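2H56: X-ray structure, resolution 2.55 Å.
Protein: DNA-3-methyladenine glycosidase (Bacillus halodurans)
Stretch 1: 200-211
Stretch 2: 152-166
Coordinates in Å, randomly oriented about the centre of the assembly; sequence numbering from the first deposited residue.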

ATOM      1  N   PRO A 200      12.974  -7.598   9.449  1.00 69.13           N
ATOM      2  CA  PRO A 200      12.508  -7.384   8.063  1.00 68.13           C
ATOM      3  C   PRO A 200      10.956  -7.383   7.935  1.00 67.21           C
ATOM      4  O   PRO A 200      10.417  -7.892   6.951  1.00 69.27           O
ATOM      5  CB  PRO A 200      13.119  -8.598   7.348  1.00 63.91           C
ATOM      6  CG  PRO A 200      12.994  -9.666   8.369  1.00 63.04           C
ATOM      7  CD  PRO A 200      13.006  -9.032   9.752  1.00 66.66           C
ATOM      8  N   TYR A 201      10.242  -6.856   8.920  1.00 64.28           N
ATOM      9  CA  TYR A 201       8.790  -6.900   8.871  1.00 63.80           C
ATOM     10  C   TYR A 201       8.174  -5.539   8.967  1.00 64.09           C
ATOM     11  O   TYR A 201       7.117  -5.356   9.568  1.00 66.80           O
ATOM     12  CB  TYR A 201       8.267  -7.784   9.977  1.00 62.39           C
ATOM     13  CG  TYR A 201       8.712  -9.194   9.840  1.00 62.88           C
ATOM     14  CD1 TYR A 201       8.462  -9.902   8.664  1.00 69.03           C
ATOM     15  CD2 TYR A 201       9.353  -9.851  10.880  1.00 67.05           C
ATOM     16  CE1 TYR A 201       8.850 -11.234   8.530  1.00 61.16           C
ATOM     17  CE2 TYR A 201       9.748 -11.186  10.758  1.00 63.35           C
ATOM     18  CZ  TYR A 201       9.498 -11.861   9.569  1.00 63.02           C
ATOM     19  OH  TYR A 201       9.886 -13.155   9.401  1.00 65.74           O
ATOM     20  N   GLU A 202       8.806  -4.585   8.313  1.00 63.47           N
ATOM     21  CA  GLU A 202       8.358  -3.208   8.358  1.00 66.13           C
ATOM     22  C   GLU A 202       6.887  -2.992   7.985  1.00 66.61           C
ATOM     23  O   GLU A 202       6.208  -2.147   8.575  1.00 65.68           O
ATOM     24  CB  GLU A 202       9.258  -2.334   7.453  1.00 69.76           C
ATOM     25  CG  GLU A 202      10.740  -2.193   7.939  1.00 72.65           C
ATOM     26  CD  GLU A 202      11.702  -3.229   7.314  1.00 77.05           C
ATOM     27  OE1 GLU A 202      11.240  -4.192   6.660  1.00 78.39           O
ATOM     28  OE2 GLU A 202      12.937  -3.063   7.461  1.00 86.45           O
ATOM     29  N   THR A 203       6.393  -3.730   6.996  1.00 67.36           N
ATOM     30  CA  THR A 203       5.012  -3.578   6.597  1.00 66.36           C
ATOM     31  C   THR A 203       4.093  -3.833   7.784  1.00 66.95           C
ATOM     32  O   THR A 203       3.082  -3.136   7.933  1.00 66.31           O
ATOM     33  CB  THR A 203       4.622  -4.537   5.449  1.00 68.87           C
ATOM     34  OG1 THR A 203       5.485  -4.360   4.312  1.00 73.43           O
ATOM     35  CG2 THR A 203       3.192  -4.282   5.006  1.00 70.57           C
ATOM     36  N   VAL A 204       4.429  -4.809   8.637  1.00 65.81           N
ATOM     37  CA  VAL A 204       3.561  -5.117   9.774  1.00 65.97           C
ATOM     38  C   VAL A 204       3.484  -3.913  10.762  1.00 69.21           C
ATOM     39  O   VAL A 204       2.393  -3.515  11.207  1.00 70.98           O
ATOM     40  CB  VAL A 204       3.972  -6.421  10.503  1.00 66.53           C
ATOM     41  CG1 VAL A 204       3.028  -6.684  11.648  1.00 60.17           C
ATOM     42  CG2 VAL A 204       3.978  -7.653   9.544  1.00 57.69           C
ATOM     43  N   ALA A 205       4.627  -3.303  11.068  1.00 69.12           N
ATOM     44  CA  ALA A 205       4.652  -2.043  11.842  1.00 67.08           C
ATOM     45  C   ALA A 205       3.766  -0.997  11.209  1.00 68.67           C
ATOM     46  O   ALA A 205       3.030  -0.286  11.879  1.00 69.01           O
ATOM     47  CB  ALA A 205       6.065  -1.502  11.934  1.00 64.79           C
ATOM     48  N   CYS A 206       3.851  -0.887   9.894  1.00 70.58           N
ATOM     49  CA  CYS A 206       3.114   0.145   9.187  1.00 70.57           C
ATOM     50  C   CYS A 206       1.615  -0.018   9.350  1.00 69.02           C
ATOM     51  O   CYS A 206       0.886   0.965   9.416  1.00 68.59           O
ATOM     52  CB  CYS A 206       3.494   0.155   7.705  1.00 73.00           C
ATOM     53  SG  CYS A 206       5.162   0.794   7.395  1.00 79.07           S
ATOM     54  N   LEU A 207       1.150  -1.260   9.396  1.00 68.80           N
ATOM     55  CA  LEU A 207      -0.244  -1.508   9.677  1.00 67.71           C
ATOM     56  C   LEU A 207      -0.603  -0.911  11.056  1.00 66.72           C
ATOM     57  O   LEU A 207      -1.650  -0.296  11.219  1.00 69.55           O
ATOM     58  CB  LEU A 207      -0.538  -3.004   9.646  1.00 67.94           C
ATOM     59  CG  LEU A 207      -0.348  -3.701   8.303  1.00 66.91           C
ATOM     60  CD1 LEU A 207      -0.567  -5.206   8.451  1.00 64.37           C
ATOM     61  CD2 LEU A 207      -1.279  -3.095   7.289  1.00 57.39           C
ATOM     62  N   TYR A 208       0.261  -1.062  12.044  1.00 65.74           N
ATOM     63  CA  TYR A 208      -0.035  -0.509  13.374  1.00 65.80           C
ATOM     64  C   TYR A 208       0.070   1.002  13.386  1.00 65.81           C
ATOM     65  O   TYR A 208      -0.695   1.690  14.068  1.00 66.17           O
ATOM     66  CB  TYR A 208       0.870  -1.122  14.436  1.00 66.04           C
ATOM     67  CG  TYR A 208       0.442  -2.523  14.801  1.00 68.65           C
ATOM     68  CD1 TYR A 208      -0.681  -2.729  15.598  1.00 64.77           C
ATOM     69  CD2 TYR A 208       1.135  -3.636  14.337  1.00 68.92           C
ATOM     70  CE1 TYR A 208      -1.101  -3.974  15.934  1.00 64.59           C
ATOM     71  CE2 TYR A 208       0.713  -4.925  14.677  1.00 69.08           C
ATOM     72  CZ  TYR A 208      -0.408  -5.076  15.474  1.00 68.16           C
ATOM     73  OH  TYR A 208      -0.848  -6.317  15.807  1.00 68.55           O
ATOM     74  N   LEU A 209       1.007   1.534  12.615  1.00 65.78           N
ATOM     75  CA  LEU A 209       1.120   2.974  12.524  1.00 67.31           C
ATOM     76  C   LEU A 209      -0.182   3.533  11.973  1.00 67.32           C
ATOM     77  O   LEU A 209      -0.732   4.517  12.512  1.00 68.31           O
ATOM     78  CB  LEU A 209       2.342   3.386  11.686  1.00 69.13           C
ATOM     79  CG  LEU A 209       3.720   3.190  12.364  1.00 69.75           C
ATOM     80  CD1 LEU A 209       4.824   3.936  11.640  1.00 76.98           C
ATOM     81  CD2 LEU A 209       3.688   3.681  13.783  1.00 74.36           C
ATOM     82  N   TRP A 210      -0.696   2.890  10.921  1.00 66.73           N
ATOM     83  CA  TRP A 210      -1.955   3.331  10.322  1.00 64.67           C
ATOM     84  C   TRP A 210      -3.092   3.279  11.321  1.00 62.63           C
ATOM     85  O   TRP A 210      -3.945   4.168  11.346  1.00 58.74           O
ATOM     86  CB  TRP A 210      -2.312   2.513   9.088  1.00 64.29           C
ATOM     87  CG  TRP A 210      -1.734   3.068   7.875  1.00 66.04           C
ATOM     88  CD1 TRP A 210      -1.773   4.356   7.490  1.00 65.65           C
ATOM     89  CD2 TRP A 210      -1.006   2.371   6.870  1.00 62.54           C
ATOM     90  NE1 TRP A 210      -1.106   4.523   6.315  1.00 61.85           N
ATOM     91  CE2 TRP A 210      -0.624   3.315   5.907  1.00 64.87           C
ATOM     92  CE3 TRP A 210      -0.626   1.040   6.694  1.00 69.05           C
ATOM     93  CZ2 TRP A 210       0.102   2.974   4.765  1.00 70.03           C
ATOM     94  CZ3 TRP A 210       0.111   0.696   5.575  1.00 64.61           C
ATOM     95  CH2 TRP A 210       0.457   1.658   4.615  1.00 68.32           C
ATOM     96  N   LYS A 211      -3.090   2.230  12.141  1.00 62.77           N
ATOM     97  CA  LYS A 211      -4.099   2.050  13.171  1.00 62.83           C
ATOM     98  C   LYS A 211      -3.987   3.205  14.183  1.00 64.37           C
ATOM     99  O   LYS A 211      -4.992   3.850  14.538  1.00 66.09           O
ATOM    100  CB  LYS A 211      -3.924   0.692  13.828  1.00 62.28           C
ATOM    101  CG  LYS A 211      -5.219  -0.027  14.096  1.00 69.58           C
ATOM    102  CD  LYS A 211      -4.990  -1.518  14.309  1.00 75.55           C
ATOM    103  CE  LYS A 211      -6.251  -2.213  14.802  1.00 82.39           C
ATOM    104  NZ  LYS A 211      -7.255  -2.407  13.716  1.00 87.97           N
TER
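Stretch 2 (152-166) EMFMMFSLGRLDVLS

Stretch 1 is helical from Glu-202 onward, with Tyr-201 at the N-cap position; stretch 2 is helical through Phe-157, leaves helical phi/psi at Ser-158 and continues as loop to Ser-166. The two helices run nearly perpendicular (signed crossing angle -99°), and their axes come no closer than 11.2 Å, so side chains bridge them. The loop backbone comes close to the start of the helix: the CA atoms of Thr-203 and Leu-162 are 4.6 Å apart, those of Tyr-201 and Asp-163 4.9 Å.

Three hydrogen bonds fix this approach, all through Thr-203 in the first turn, where a helix leaves amides without intrahelical acceptors. Thr-203 N donates to Leu-162 O (2.8 Å, 154° at the hydrogen). Thr-203 OG1 donates to Arg-161 O (2.8 Å) and accepts from Val-164 N (3.2 Å, 141°), so one hydroxyl spans the loop backbone on both sides of Leu-162 and Asp-163.

The methyl of Thr-203 and the side chains farther along make mainly apolar contacts. Thr-203 CG2 lies 3.5 Å from CG of Met-156, a selenomethionine, whose CE is 3.6 Å from Cys-206 SG; Leu-165 CD1 approaches the same sulfur at 3.8 Å. Two turns beyond Thr-203, Trp-210 CZ3 meets Phe-157 CZ at 3.7 Å, their ring planes oblique at 42°. Met-156 SE sits at the indole edge, 3.9 Å from Trp-210 CH2.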

ATOM      1  N   GLU A 152       5.225   1.372  -3.435  1.00 65.24           N
ATOM      2  CA  GLU A 152       5.321   0.850  -2.093  1.00 66.76           C
ATOM      3  C   GLU A 152       3.988   0.271  -1.622  1.00 68.35           C
ATOM      4  O   GLU A 152       3.953  -0.871  -1.148  1.00 66.87           O
ATOM      5  CB  GLU A 152       5.874   1.895  -1.138  1.00 66.97           C
ATOM      6  CG  GLU A 152       7.383   2.017  -1.282  1.00 65.99           C
ATOM      7  CD  GLU A 152       7.968   3.276  -0.652  1.00 76.88           C
ATOM      8  OE1 GLU A 152       7.216   4.293  -0.492  1.00 72.59           O
ATOM      9  OE2 GLU A 152       9.201   3.233  -0.336  1.00 79.85           O
HETATM   10  N   MSE A 153       2.899   1.018  -1.820  1.00 69.75           N
HETATM   11  CA  MSE A 153       1.553   0.532  -1.451  1.00 69.25           C
HETATM   12  C   MSE A 153       1.176  -0.745  -2.207  1.00 69.32           C
HETATM   13  O   MSE A 153       0.509  -1.672  -1.635  1.00 67.67           O
HETATM   14  CB  MSE A 153       0.488   1.576  -1.731  1.00 66.96           C
HETATM   15  CG  MSE A 153       0.698   2.841  -1.021  1.00 64.99           C
HETATM   16 SE   MSE A 153       0.526   2.611   0.879  0.70 60.17          SE
HETATM   17  CE  MSE A 153      -1.514   2.506   0.996  1.00 81.87           C
ATOM     18  N   PHE A 154       1.618  -0.788  -3.467  1.00 64.74           N
ATOM     19  CA  PHE A 154       1.410  -1.952  -4.299  1.00 67.70           C
ATOM     20  C   PHE A 154       2.139  -3.154  -3.755  1.00 70.10           C
ATOM     21  O   PHE A 154       1.580  -4.255  -3.771  1.00 76.18           O
ATOM     22  CB  PHE A 154       1.885  -1.697  -5.723  1.00 69.77           C
ATOM     23  CG  PHE A 154       1.681  -2.857  -6.637  1.00 72.16           C
ATOM     24  CD1 PHE A 154       0.407  -3.139  -7.150  1.00 79.67           C
ATOM     25  CD2 PHE A 154       2.751  -3.661  -7.003  1.00 68.07           C
ATOM     26  CE1 PHE A 154       0.202  -4.239  -7.986  1.00 67.70           C
ATOM     27  CE2 PHE A 154       2.556  -4.752  -7.851  1.00 72.29           C
ATOM     28  CZ  PHE A 154       1.282  -5.042  -8.341  1.00 65.23           C
HETATM   29  N   MSE A 155       3.372  -2.966  -3.279  1.00 66.49           N
HETATM   30  CA  MSE A 155       4.143  -4.078  -2.783  1.00 65.85           C
HETATM   31  C   MSE A 155       3.458  -4.637  -1.534  1.00 67.60           C
HETATM   32  O   MSE A 155       3.642  -5.821  -1.170  1.00 66.98           O
HETATM   33  CB  MSE A 155       5.568  -3.659  -2.397  1.00 65.11           C
HETATM   34  CG  MSE A 155       6.467  -3.212  -3.515  1.00 64.92           C
HETATM   35 SE   MSE A 155       8.339  -3.051  -2.971  0.70 68.29          SE
HETATM   36  CE  MSE A 155       8.610  -4.874  -2.244  1.00 64.61           C
HETATM   37  N   MSE A 156       2.730  -3.789  -0.813  1.00 65.84           N
HETATM   38  CA  MSE A 156       2.251  -4.247   0.480  1.00 66.35           C
HETATM   39  C   MSE A 156       0.927  -4.947   0.248  1.00 69.05           C
HETATM   40  O   MSE A 156       0.788  -6.121   0.522  1.00 71.66           O
HETATM   41  CB  MSE A 156       2.082  -3.103   1.481  1.00 66.13           C
HETATM   42  CG  MSE A 156       3.382  -2.486   2.035  1.00 68.74           C
HETATM   43 SE   MSE A 156       2.842  -1.030   3.200  0.70 55.98          SE
HETATM   44  CE  MSE A 156       4.501  -0.135   3.948  1.00 63.91           C
ATOM     45  N   PHE A 157      -0.004  -4.193  -0.309  1.00 71.75           N
ATOM     46  CA  PHE A 157      -1.404  -4.536  -0.360  1.00 71.90           C
ATOM     47  C   PHE A 157      -1.756  -5.362  -1.582  1.00 73.62           C
ATOM     48  O   PHE A 157      -2.919  -5.704  -1.787  1.00 75.31           O
ATOM     49  CB  PHE A 157      -2.224  -3.243  -0.373  1.00 71.21           C
ATOM     50  CG  PHE A 157      -2.193  -2.533   0.911  1.00 70.04           C
ATOM     51  CD1 PHE A 157      -2.797  -3.089   2.018  1.00 75.17           C
ATOM     52  CD2 PHE A 157      -1.533  -1.336   1.043  1.00 73.25           C
ATOM     53  CE1 PHE A 157      -2.773  -2.444   3.255  1.00 72.90           C
ATOM     54  CE2 PHE A 157      -1.487  -0.683   2.266  1.00 71.40           C
ATOM     55  CZ  PHE A 157      -2.115  -1.241   3.381  1.00 72.84           C
ATOM     56  N   SER A 158      -0.771  -5.695  -2.398  1.00 74.93           N
ATOM     57  CA  SER A 158      -1.055  -6.484  -3.566  1.00 75.01           C
ATOM     58  C   SER A 158      -0.076  -7.613  -3.756  1.00 74.13           C
ATOM     59  O   SER A 158      -0.519  -8.691  -4.036  1.00 80.23           O
ATOM     60  CB  SER A 158      -1.164  -5.589  -4.790  1.00 76.63           C
ATOM     61  OG  SER A 158      -0.549  -6.208  -5.884  1.00 83.46           O
ATOM     62  N   LEU A 159       1.228  -7.393  -3.615  1.00 72.56           N
ATOM     63  CA  LEU A 159       2.199  -8.506  -3.516  1.00 72.08           C
ATOM     64  C   LEU A 159       2.403  -9.085  -2.098  1.00 70.48           C
ATOM     65  O   LEU A 159       3.222  -9.995  -1.919  1.00 68.95           O
ATOM     66  CB  LEU A 159       3.586  -8.086  -3.974  1.00 73.87           C
ATOM     67  CG  LEU A 159       3.799  -7.724  -5.426  1.00 81.28           C
ATOM     68  CD1 LEU A 159       3.147  -6.399  -5.686  1.00 83.42           C
ATOM     69  CD2 LEU A 159       5.309  -7.663  -5.681  1.00 81.72           C
ATOM     70  N   GLY A 160       1.711  -8.545  -1.090  1.00 69.52           N
ATOM     71  CA  GLY A 160       1.819  -9.047   0.294  1.00 67.43           C
ATOM     72  C   GLY A 160       3.229  -9.119   0.884  1.00 65.80           C
ATOM     73  O   GLY A 160       3.521  -9.994   1.730  1.00 59.25           O
ATOM     74  N   ARG A 161       4.087  -8.183   0.459  1.00 66.43           N
ATOM     75  CA  ARG A 161       5.484  -8.128   0.908  1.00 66.59           C
ATOM     76  C   ARG A 161       5.586  -7.453   2.259  1.00 65.18           C
ATOM     77  O   ARG A 161       5.088  -6.378   2.436  1.00 66.43           O
ATOM     78  CB  ARG A 161       6.330  -7.369  -0.105  1.00 66.49           C
ATOM     79  CG  ARG A 161       6.601  -8.147  -1.351  1.00 68.95           C
ATOM     80  CD  ARG A 161       7.679  -9.188  -1.098  1.00 79.40           C
ATOM     81  NE  ARG A 161       8.939  -8.523  -0.762  1.00 85.24           N
ATOM     82  CZ  ARG A 161       9.891  -8.199  -1.638  1.00 84.59           C
ATOM     83  NH1 ARG A 161       9.786  -8.510  -2.930  1.00 84.34           N
ATOM     84  NH2 ARG A 161      10.977  -7.573  -1.206  1.00 83.65           N
ATOM     85  N   LEU A 162       6.246  -8.081   3.216  1.00 67.63           N
ATOM     86  CA  LEU A 162       6.236  -7.571   4.593  1.00 66.75           C
ATOM     87  C   LEU A 162       7.421  -6.633   4.938  1.00 67.93           C
ATOM     88  O   LEU A 162       7.495  -6.105   6.048  1.00 68.66           O
ATOM     89  CB  LEU A 162       6.169  -8.756   5.565  1.00 65.75           C
ATOM     90  CG  LEU A 162       4.937  -9.661   5.391  1.00 65.06           C
ATOM     91  CD1 LEU A 162       4.851 -10.675   6.472  1.00 58.13           C
ATOM     92  CD2 LEU A 162       3.647  -8.825   5.384  1.00 67.20           C
ATOM     93  N   ASP A 163       8.311  -6.389   3.982  1.00 68.30           N
ATOM     94  CA  ASP A 163       9.561  -5.643   4.227  1.00 70.25           C
ATOM     95  C   ASP A 163       9.597  -4.255   3.518  1.00 71.73           C
ATOM     96  O   ASP A 163      10.581  -3.879   2.875  1.00 71.30           O
ATOM     97  CB  ASP A 163      10.731  -6.500   3.765  1.00 71.04           C
ATOM     98  CG  ASP A 163      10.667  -6.854   2.260  1.00 73.45           C
ATOM     99  OD1 ASP A 163       9.588  -6.795   1.622  1.00 69.70           O
ATOM    100  OD2 ASP A 163      11.733  -7.186   1.717  1.00 81.84           O
ATOM    101  N   VAL A 164       8.507  -3.516   3.665  1.00 70.85           N
ATOM    102  CA  VAL A 164       8.278  -2.251   2.986  1.00 70.54           C
ATOM    103  C   VAL A 164       7.993  -1.183   4.058  1.00 69.81           C
ATOM    104  O   VAL A 164       7.243  -1.416   4.991  1.00 71.90           O
ATOM    105  CB  VAL A 164       7.048  -2.398   2.047  1.00 71.19           C
ATOM    106  CG1 VAL A 164       6.710  -1.073   1.326  1.00 71.76           C
ATOM    107  CG2 VAL A 164       7.258  -3.555   1.033  1.00 69.55           C
ATOM    108  N   LEU A 165       8.610  -0.027   3.940  1.00 68.35           N
ATOM    109  CA  LEU A 165       8.347   1.091   4.828  1.00 69.51           C
ATOM    110  C   LEU A 165       8.142   2.362   3.971  1.00 72.44           C
ATOM    111  O   LEU A 165       9.122   2.926   3.471  1.00 76.19           O
ATOM    112  CB  LEU A 165       9.551   1.250   5.734  1.00 70.29           C
ATOM    113  CG  LEU A 165       9.599   2.329   6.816  1.00 73.71           C
ATOM    114  CD1 LEU A 165       8.684   2.008   7.998  1.00 67.18           C
ATOM    115  CD2 LEU A 165      11.049   2.463   7.301  1.00 69.83           C
ATOM    116  N   SER A 166       6.903   2.808   3.747  1.00 70.16           N
ATOM    117  CA  SER A 166       6.743   3.963   2.891  1.00 70.49           C
ATOM    118  C   SER A 166       6.991   5.262   3.652  1.00 70.64           C
ATOM    119  O   SER A 166       6.094   5.852   4.268  1.00 70.24           O
ATOM    120  CB  SER A 166       5.398   4.016   2.204  1.00 69.52           C
ATOM    121  OG  SER A 166       5.398   5.137   1.335  1.00 74.54           O
TER